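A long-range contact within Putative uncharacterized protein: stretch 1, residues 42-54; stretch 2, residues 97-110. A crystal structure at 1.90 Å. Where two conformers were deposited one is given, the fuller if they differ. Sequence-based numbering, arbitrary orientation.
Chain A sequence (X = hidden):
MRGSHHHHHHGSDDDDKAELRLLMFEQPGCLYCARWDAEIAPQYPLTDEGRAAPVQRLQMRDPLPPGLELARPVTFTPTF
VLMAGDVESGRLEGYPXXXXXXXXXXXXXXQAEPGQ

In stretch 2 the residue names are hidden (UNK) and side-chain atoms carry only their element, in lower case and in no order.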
ATOM      1  N   PRO A  42       7.468   6.790  -8.460  1.00 15.15           N
ATOM      2  CA  PRO A  42       7.437   7.456  -9.778  1.00 16.06           C
ATOM      3  C   PRO A  42       6.853   6.562 -10.901  1.00 15.86           C
ATOM      4  O   PRO A  42       6.095   7.055 -11.752  1.00 16.22           O
ATOM      5  CB  PRO A  42       8.916   7.780 -10.048  1.00 16.89           C
ATOM      6  CG  PRO A  42       9.615   7.702  -8.683  1.00 17.49           C
ATOM      7  CD  PRO A  42       8.841   6.650  -7.927  1.00 15.30           C
ATOM      8  N   GLN A  43       7.171   5.262 -10.906  1.00 14.75           N
ATOM      9  CA  GLN A  43       6.662   4.345 -11.938  1.00 15.08           C
ATOM     10  C   GLN A  43       5.217   3.962 -11.683  1.00 13.93           C
ATOM     11  O   GLN A  43       4.467   3.675 -12.609  1.00 13.70           O
ATOM     12  CB  GLN A  43       7.454   3.019 -11.926  1.00 16.32           C
ATOM     13  CG  GLN A  43       8.932   3.187 -11.834  1.00 19.07           C
ATOM     14  CD  GLN A  43       9.645   1.853 -11.723  1.00 21.21           C
ATOM     15  OE1 GLN A  43       9.982   1.390 -10.611  1.00 20.17           O
ATOM     16  NE2 GLN A  43       9.879   1.219 -12.872  1.00 17.88           N
ATOM     17  N   TYR A  44       4.836   3.923 -10.410  1.00 11.94           N
ATOM     18  CA  TYR A  44       3.605   3.276 -10.010  1.00 12.01           C
ATOM     19  C   TYR A  44       2.329   3.652 -10.806  1.00 11.57           C
ATOM     20  O   TYR A  44       1.679   2.776 -11.369  1.00 12.39           O
ATOM     21  CB  TYR A  44       3.415   3.425  -8.476  1.00 11.78           C
ATOM     22  CG  TYR A  44       2.319   2.543  -7.960  1.00 11.76           C
ATOM     23  CD1 TYR A  44       2.544   1.188  -7.714  1.00 14.81           C
ATOM     24  CD2 TYR A  44       1.041   3.060  -7.722  1.00 12.28           C
ATOM     25  CE1 TYR A  44       1.528   0.362  -7.248  1.00 13.17           C
ATOM     26  CE2 TYR A  44       0.019   2.259  -7.262  1.00 12.73           C
ATOM     27  CZ  TYR A  44       0.262   0.905  -7.014  1.00 12.36           C
ATOM     28  OH  TYR A  44      -0.754   0.091  -6.554  1.00 13.73           O
ATOM     29  N   PRO A  45       1.964   4.949 -10.873  1.00 12.11           N
ATOM     30  CA  PRO A  45       0.721   5.256 -11.603  1.00 11.80           C
ATOM     31  C   PRO A  45       0.819   5.082 -13.125  1.00 12.24           C
ATOM     32  O   PRO A  45      -0.187   5.199 -13.822  1.00 11.92           O
ATOM     33  CB  PRO A  45       0.462   6.732 -11.234  1.00 11.72           C
ATOM     34  CG  PRO A  45       1.812   7.300 -11.006  1.00 13.56           C
ATOM     35  CD  PRO A  45       2.569   6.174 -10.301  1.00 12.62           C
ATOM     36  N   LEU A  46       2.018   4.792 -13.617  1.00 12.45           N
ATOM     37  CA  LEU A  46       2.261   4.600 -15.041  1.00 13.46           C
ATOM     38  C   LEU A  46       2.227   3.140 -15.477  1.00 14.50           C
ATOM     39  O   LEU A  46       2.373   2.838 -16.676  1.00 15.95           O
ATOM     40  CB  LEU A  46       3.614   5.220 -15.396  1.00 13.16           C
ATOM     41  CG  LEU A  46       3.754   6.674 -14.933  1.00 13.65           C
ATOM     42  CD1 LEU A  46       5.164   7.172 -15.231  1.00 13.04           C
ATOM     43  CD2 LEU A  46       2.713   7.569 -15.563  1.00 14.99           C
ATOM     44  N   THR A  47       2.029   2.251 -14.508  1.00 15.81           N
ATOM     45  CA  THR A  47       1.977   0.802 -14.730  1.00 17.31           C
ATOM     46  C   THR A  47       0.541   0.294 -14.659  1.00 18.19           C
ATOM     47  O   THR A  47      -0.331   0.915 -14.038  1.00 16.60           O
ATOM     48  CB  THR A  47       2.803   0.035 -13.661  1.00 17.13           C
ATOM     49  OG1 THR A  47       2.211   0.225 -12.370  1.00 18.65           O
ATOM     50  CG2 THR A  47       4.241   0.514 -13.610  1.00 18.33           C
ATOM     51  N   ASP A  48       0.289  -0.853 -15.284  1.00 19.79           N
ATOM     52  CA  ASP A  48      -1.016  -1.501 -15.164  1.00 21.25           C
ATOM     53  C   ASP A  48      -1.427  -1.742 -13.699  1.00 22.01           C
ATOM     54  O   ASP A  48      -2.576  -1.492 -13.330  1.00 20.86           O
ATOM     55  CB  ASP A  48      -1.017  -2.841 -15.896  1.00 22.29           C
ATOM     56  CG  ASP A  48      -0.886  -2.705 -17.379  1.00 24.57           C
ATOM     57  OD1 ASP A  48      -0.749  -1.589 -17.899  1.00 27.37           O
ATOM     58  OD2 ASP A  48      -0.911  -3.752 -18.045  1.00 30.57           O
ATOM     59  N   GLU A  49      -0.496  -2.225 -12.872  1.00 22.45           N
ATOM     60  CA  GLU A  49      -0.780  -2.480 -11.454  0.50 23.30           C
ATOM     61  C   GLU A  49      -1.168  -1.204 -10.722  1.00 23.96           C
ATOM     62  O   GLU A  49      -2.141  -1.173  -9.976  1.00 23.94           O
ATOM     63  CB  GLU A  49       0.414  -3.172 -10.770  0.50 23.46           C
ATOM     64  CG  GLU A  49       0.389  -4.693 -10.882  0.50 23.22           C
ATOM     65  CD  GLU A  49       1.636  -5.377 -10.271  0.50 23.87           C
ATOM     66  OE1 GLU A  49       1.638  -5.685  -9.062  0.50 19.29           O
ATOM     67  OE2 GLU A  49       2.617  -5.644 -11.035  0.50 23.76           O
ATOM     68  N   GLY A  50      -0.375  -0.167 -10.932  1.00 24.40           N
ATOM     69  CA  GLY A  50      -0.609   1.082 -10.285  1.00 24.53           C
ATOM     70  C   GLY A  50      -1.933   1.633 -10.672  1.00 25.23           C
ATOM     71  O   GLY A  50      -2.603   2.266  -9.864  1.00 26.61           O
ATOM     72  N   ARG A  51      -2.326   1.405 -11.917  1.00 23.85           N
ATOM     73  CA  ARG A  51      -3.588   1.929 -12.407  1.00 23.28           C
ATOM     74  C   ARG A  51      -4.782   1.105 -11.888  1.00 22.47           C
ATOM     75  O   ARG A  51      -5.887   1.627 -11.718  1.00 22.12           O
ATOM     76  CB  ARG A  51      -3.541   2.003 -13.935  1.00 23.97           C
ATOM     77  CG  ARG A  51      -2.555   3.103 -14.416  1.00 26.85           C
ATOM     78  CD  ARG A  51      -2.158   3.019 -15.880  1.00 31.21           C
ATOM     79  NE  ARG A  51      -3.319   2.750 -16.730  1.00 36.33           N
ATOM     80  CZ  ARG A  51      -3.389   1.779 -17.644  1.00 38.86           C
ATOM     81  NH1 ARG A  51      -2.343   0.984 -17.886  1.00 39.56           N
ATOM     82  NH2 ARG A  51      -4.504   1.630 -18.354  1.00 41.08           N
ATOM     83  N   ALA A  52      -4.536  -0.175 -11.614  1.00 21.22           N
ATOM     84  CA  ALA A  52      -5.551  -1.061 -11.063  1.00 20.46           C
ATOM     85  C   ALA A  52      -5.818  -0.712  -9.587  1.00 19.57           C
ATOM     86  O   ALA A  52      -6.936  -0.851  -9.112  1.00 20.51           O
ATOM     87  CB  ALA A  52      -5.107  -2.508 -11.192  1.00 20.79           C
ATOM     88  N   ALA A  53      -4.788  -0.260  -8.882  1.00 16.97           N
ATOM     89  CA  ALA A  53      -4.893   0.050  -7.457  1.00 15.71           C
ATOM     90  C   ALA A  53      -4.151   1.335  -7.109  1.00 14.71           C
ATOM     91  O   ALA A  53      -3.053   1.287  -6.569  1.00 14.36           O
ATOM     92  CB  ALA A  53      -4.363  -1.126  -6.627  1.00 15.52           C
ATOM     93  N   PRO A  54      -4.757   2.501  -7.395  1.00 14.41           N
ATOM     94  CA  PRO A  54      -4.095   3.774  -7.132  1.00 14.05           C
ATOM     95  C   PRO A  54      -3.665   3.931  -5.658  1.00 13.70           C
ATOM     96  O   PRO A  54      -4.431   3.578  -4.742  1.00 13.17           O
ATOM     97  CB  PRO A  54      -5.180   4.807  -7.489  1.00 14.33           C
ATOM     98  CG  PRO A  54      -6.025   4.131  -8.460  1.00 15.93           C
ATOM     99  CD  PRO A  54      -6.099   2.704  -7.977  1.00 15.46           C
ATOM    100  N   UNK A  97      12.356  -4.612  -1.625  1.00 17.45           N
ATOM    101  CA  UNK A  97      12.926  -4.138  -2.884  1.00 15.84           C
ATOM    102  C   UNK A  97      11.922  -4.281  -3.995  1.00 15.19           C
ATOM    103  O   UNK A  97      10.876  -4.887  -3.800  1.00 13.52           O
ATOM    104  N   UNK A  98      12.255  -3.746  -5.174  1.00 15.07           N
ATOM    105  CA  UNK A  98      11.298  -3.655  -6.264  1.00 16.15           C
ATOM    106  C   UNK A  98      10.755  -5.003  -6.627  1.00 15.53           C
ATOM    107  O   UNK A  98       9.551  -5.138  -6.815  1.00 14.67           O
ATOM    108  c   UNK A  98      12.233  -1.547  -7.373  1.00 21.90           C
ATOM    109  c   UNK A  98      12.876  -0.936  -8.613  1.00 25.26           C
ATOM    110  o   UNK A  98      12.738   0.295  -8.805  1.00 30.88           O
ATOM    111  c   UNK A  98      11.915  -3.022  -7.525  1.00 16.52           C
ATOM    112  o   UNK A  98      13.536  -1.670  -9.382  1.00 29.23           O
ATOM    113  N   UNK A  99      11.651  -5.995  -6.703  1.00 15.21           N
ATOM    114  CA  UNK A  99      11.285  -7.309  -7.211  1.00 16.59           C
ATOM    115  C   UNK A  99      10.418  -8.078  -6.226  1.00 16.26           C
ATOM    116  O   UNK A  99       9.857  -9.117  -6.541  1.00 17.49           O
ATOM    117  o   UNK A  99      14.216  -8.295  -9.252  1.00 23.41           O
ATOM    118  c   UNK A  99      13.303  -7.574  -8.745  1.00 20.51           C
ATOM    119  c   UNK A  99      12.552  -8.119  -7.541  1.00 16.37           C
ATOM    120  o   UNK A  99      12.993  -6.433  -9.172  1.00 21.04           O
ATOM    121  N   UNK A 100      10.350  -7.588  -5.009  1.00 16.14           N
ATOM    122  CA  UNK A 100       9.479  -8.199  -4.012  1.00 16.71           C
ATOM    123  C   UNK A 100       8.107  -7.550  -4.082  1.00 15.93           C
ATOM    124  O   UNK A 100       7.090  -8.227  -4.073  1.00 16.50           O
ATOM    125  c   UNK A 100      13.451 -10.748  -2.366  1.00 21.22           C
ATOM    126  c   UNK A 100      12.528  -8.639  -3.067  1.00 22.23           C
ATOM    127  c   UNK A 100      12.216 -11.112  -1.821  1.00 22.77           C
ATOM    128  c   UNK A 100      13.614  -9.503  -2.985  1.00 23.50           C
ATOM    129  c   UNK A 100      11.297  -8.983  -2.503  1.00 20.21           C
ATOM    130  c   UNK A 100      11.141 -10.233  -1.906  1.00 22.31           C
ATOM    131  c   UNK A 100      10.125  -8.069  -2.647  1.00 17.62           C
ATOM    132  N   UNK A 101       8.103  -6.246  -4.259  1.00 14.27           N
ATOM    133  CA  UNK A 101       6.872  -5.462  -4.279  1.00 12.43           C
ATOM    134  C   UNK A 101       5.918  -5.888  -5.375  1.00 12.39           C
ATOM    135  O   UNK A 101       4.776  -6.209  -5.108  1.00 11.62           O
ATOM    136  c   UNK A 101       4.102  -2.034  -3.164  1.00 12.71           C
ATOM    137  c   UNK A 101       3.635  -1.524  -4.373  1.00 11.74           C
ATOM    138  c   UNK A 101       5.268  -2.846  -3.161  1.00 12.36           C
ATOM    139  c   UNK A 101       4.316  -1.783  -5.558  1.00 11.89           C
ATOM    140  c   UNK A 101       5.466  -2.583  -5.543  1.00 12.18           C
ATOM    141  c   UNK A 101       5.967  -3.087  -4.353  1.00 12.54           C
ATOM    142  c   UNK A 101       7.197  -3.954  -4.361  1.00 11.62           C
ATOM    143  N   UNK A 102       6.372  -5.883  -6.628  1.00 12.28           N
ATOM    144  CA  UNK A 102       5.456  -6.137  -7.736  1.00 12.14           C
ATOM    145  C   UNK A 102       4.687  -7.467  -7.721  1.00 12.66           C
ATOM    146  O   UNK A 102       3.455  -7.468  -7.855  1.00 12.59           O
ATOM    147  c   UNK A 102       7.971  -4.144  -9.479  1.00 11.98           C
ATOM    148  c   UNK A 102       6.287  -0.989  -9.995  1.00 16.41           C
ATOM    149  c   UNK A 102       6.670  -4.543  -9.341  1.00 12.06           C
ATOM    150  c   UNK A 102       4.928  -0.789  -9.973  1.00 15.60           C
ATOM    151  c   UNK A 102       4.031  -1.843  -9.736  1.00 15.02           C
ATOM    152  c   UNK A 102       6.746  -2.296  -9.775  1.00 13.31           C
ATOM    153  c   UNK A 102       6.163  -5.944  -9.089  1.00 12.62           C
ATOM    154  c   UNK A 102       5.867  -3.372  -9.535  1.00 13.52           C
ATOM    155  c   UNK A 102       4.483  -3.132  -9.521  1.00 14.48           C
ATOM    156  n   UNK A 102       8.023  -2.787  -9.733  1.00 12.99           N
ATOM    157  N   UNK A 103       5.386  -8.607  -7.589  1.00 13.27           N
ATOM    158  CA  UNK A 103       4.631  -9.868  -7.631  1.00 14.20           C
ATOM    159  C   UNK A 103       3.788 -10.083  -6.361  1.00 15.21           C
ATOM    160  O   UNK A 103       2.752 -10.759  -6.412  1.00 15.48           O
ATOM    161  c   UNK A 103       5.732 -10.957  -7.750  1.00 14.18           C
ATOM    162  c   UNK A 103       6.957 -10.341  -7.247  1.00 13.67           C
ATOM    163  c   UNK A 103       6.833  -8.827  -7.420  1.00 13.38           C
ATOM    164  N   UNK A 104       4.211  -9.519  -5.237  1.00 15.40           N
ATOM    165  CA  UNK A 104       3.420  -9.666  -4.017  0.70 16.13           C
ATOM    166  C   UNK A 104       2.162  -8.820  -4.088  1.00 15.99           C
ATOM    167  O   UNK A 104       1.098  -9.243  -3.645  1.00 15.97           O
ATOM    168  c   UNK A 104       4.266  -9.343  -2.799  0.70 17.02           C
ATOM    169  c   UNK A 104       5.538 -10.179  -2.799  0.70 20.27           C
ATOM    170  c   UNK A 104       6.793  -8.152  -0.938  0.70 26.31           C
ATOM    171 se   UNK A 104       6.511 -10.086  -1.158  0.70 28.27          SE
ATOM    172  N   UNK A 105       2.266  -7.635  -4.688  1.00 14.97           N
ATOM    173  CA  UNK A 105       1.077  -6.826  -4.900  1.00 14.64           C
ATOM    174  C   UNK A 105       0.146  -7.527  -5.896  1.00 15.14           C
ATOM    175  O   UNK A 105      -1.078  -7.583  -5.707  1.00 14.59           O
ATOM    176  c   UNK A 105      -0.660  -4.245  -4.660  1.00 15.88           C
ATOM    177  c   UNK A 105       0.739  -3.301  -6.518  1.00 14.18           C
ATOM    178  c   UNK A 105       1.463  -5.440  -5.424  1.00 13.90           C
ATOM    179  c   UNK A 105       0.264  -4.566  -5.848  1.00 15.18           C
ATOM    180  N   UNK A 106       0.732  -8.079  -6.953  1.00 15.45           N
ATOM    181  CA  UNK A 106      -0.051  -8.808  -7.940  1.00 16.58           C
ATOM    182  C   UNK A 106      -0.860  -9.947  -7.298  1.00 16.54           C
ATOM    183  O   UNK A 106      -2.017 -10.130  -7.639  1.00 16.57           O
ATOM    184  c   UNK A 106       0.842  -9.314  -9.110  1.00 16.08           C
ATOM    185  N   UNK A 107      -0.276 -10.688  -6.357  1.00 17.49           N
ATOM    186  CA  UNK A 107      -1.051 -11.717  -5.641  1.00 18.41           C
ATOM    187  C   UNK A 107      -2.265 -11.109  -4.945  1.00 18.34           C
ATOM    188  O   UNK A 107      -3.369 -11.688  -4.964  1.00 18.11           O
ATOM    189  n   UNK A 107      -0.728 -12.535   0.349  1.00 35.79           N
ATOM    190  c   UNK A 107      -0.982 -13.384  -0.646  1.00 34.79           C
ATOM    191  c   UNK A 107      -0.299 -14.346  -2.838  1.00 26.90           C
ATOM    192  n   UNK A 107      -2.074 -14.143  -0.599  1.00 35.02           N
ATOM    193  c   UNK A 107      -1.018 -13.657  -4.012  1.00 22.65           C
ATOM    194  c   UNK A 107      -0.217 -12.487  -4.616  1.00 19.18           C
ATOM    195  n   UNK A 107      -0.138 -13.462  -1.677  1.00 34.92           N
ATOM    196  N   UNK A 108      -2.066  -9.952  -4.314  1.00 17.34           N
ATOM    197  CA  UNK A 108      -3.169  -9.299  -3.597  1.00 16.71           C
ATOM    198  C   UNK A 108      -4.264  -8.837  -4.556  1.00 17.33           C
ATOM    199  O   UNK A 108      -5.461  -9.046  -4.299  1.00 16.62           O
ATOM    200  c   UNK A 108      -1.726  -8.380  -1.615  1.00 15.33           C
ATOM    201  c   UNK A 108      -1.494  -7.073  -0.876  1.00 16.62           C
ATOM    202  c   UNK A 108      -2.649  -8.106  -2.792  1.00 16.52           C
ATOM    203  c   UNK A 108      -2.321  -9.432  -0.696  1.00 15.64           C
ATOM    204  N   UNK A 109      -3.864  -8.221  -5.663  1.00 17.04           N
ATOM    205  CA  UNK A 109      -4.840  -7.779  -6.652  1.00 19.17           C
ATOM    206  C   UNK A 109      -5.660  -8.959  -7.192  1.00 20.50           C
ATOM    207  O   UNK A 109      -6.890  -8.852  -7.316  1.00 20.18           O
ATOM    208  c   UNK A 109      -5.220  -6.672  -8.928  1.00 18.57           C
ATOM    209  c   UNK A 109      -3.618  -5.637  -7.240  1.00 19.03           C
ATOM    210  c   UNK A 109      -4.189  -6.949  -7.807  1.00 19.13           C
ATOM    211  c   UNK A 109      -2.747  -4.856  -8.194  1.00 18.90           C
ATOM    212  N   UNK A 110      -4.977 -10.074  -7.454  1.00 22.20           N
ATOM    213  CA  UNK A 110      -5.599 -11.294  -7.984  1.00 24.94           C
ATOM    214  C   UNK A 110      -6.606 -11.863  -7.016  1.00 27.18           C
ATOM    215  O   UNK A 110      -7.686 -12.314  -7.403  1.00 27.40           O
TER

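Position 97 has no side-chain atoms, so it is glycine; its phi/psi of 145/173 would jam a CB against the preceding carbonyl O, which agrees with Gly97. It occupies the N-cap position of the helix that follows.

Position 98 carries three carbons in a row, the third bearing two oxygens: a glutamate, Glu98. Its CA-to-CB bond points sideways, yet its end comes nearer to stretch 1, with OE2 3.5 Å from Gln43 OE1. The Gln43 amide is probably turned over in the model, so this distance carries no further weight.

Position 99 has two carbons, the second with two oxygens, and lies out of reach of stretch 1: Asp99. Position 100 shows one carbon and a six-carbon ring, which without any oxygen means Phe100; its side chain is out of reach of stretch 1.

At position 101 the same set of atoms recurs, again without oxygen, giving Phe101. Here the ring comes close: CE2 is 3.9 Å from Tyr44 CE1, and that Tyr44 atom lies at the edge of the Phe101 ring, near its plane.

Position 102 holds one carbon followed by fused five- and six-membered rings of eight carbons and one nitrogen, an indole, hence Trp102. Its chi1 of -62° (m) and chi2 of 115° carry the six-membered ring to stretch 1, where CH2 lies 3.8 Å from both Tyr44 CD1 and Thr47 OG1, and CE3 is 3.5 Å from Glu49 OE2.

Three carbons at position 103 close a ring onto the backbone N, which identifies Pro103. That nitrogen has no hydrogen to donate to the turn before, and the helix is kinked here. The unbranched chain at position 104, two carbons, selenium and one carbon, is selenomethionine, Met104; its CB points away.

Position 105 has four carbons forked at the second: Leu105. Its CD2 lies 3.7 Å from Tyr44 OH and 3.6 Å from Glu49 OE1. A single carbon makes position 106 Ala106, with CB 3.7 Å from Glu49 OE1.

Position 107, with three carbons, a nitrogen and a carbon carrying two more nitrogens, is Arg107, whose CA-to-CB bond points away. Position 108, four carbons forked at the second, is Leu108, which makes no contact here. Position 109 has four carbons forked at the first, one arm two carbons long: Ile109. Its CD1 reaches Glu49 CG at 4.1 Å and Ala53 CB at 4.4 Å. Position 110 lacks side-chain atoms and is Gly110.

The contact buries 502 Å² without a clear hydrogen bond across it, so packing dominates. Glu49 is a knob among Trp102, Leu105, Ala106 and Ile109; its OE1 is 2.8 Å from Trp102 O, but both are acceptors, and 3.3 Å from Ala106 N at a poor angle. Bonds within stretch 1 brace its surface: Tyr44 OH donates to Ala53 O (2.6 Å), while Thr47 OG1 donates to Tyr44 O (2.8 Å) and caps Gly50 N (3.0 Å). The helix axes cross at 43°, 11.0 Å apart at closest approach.

Stretch 2 (97-110) GEDFFWPMLARLIG
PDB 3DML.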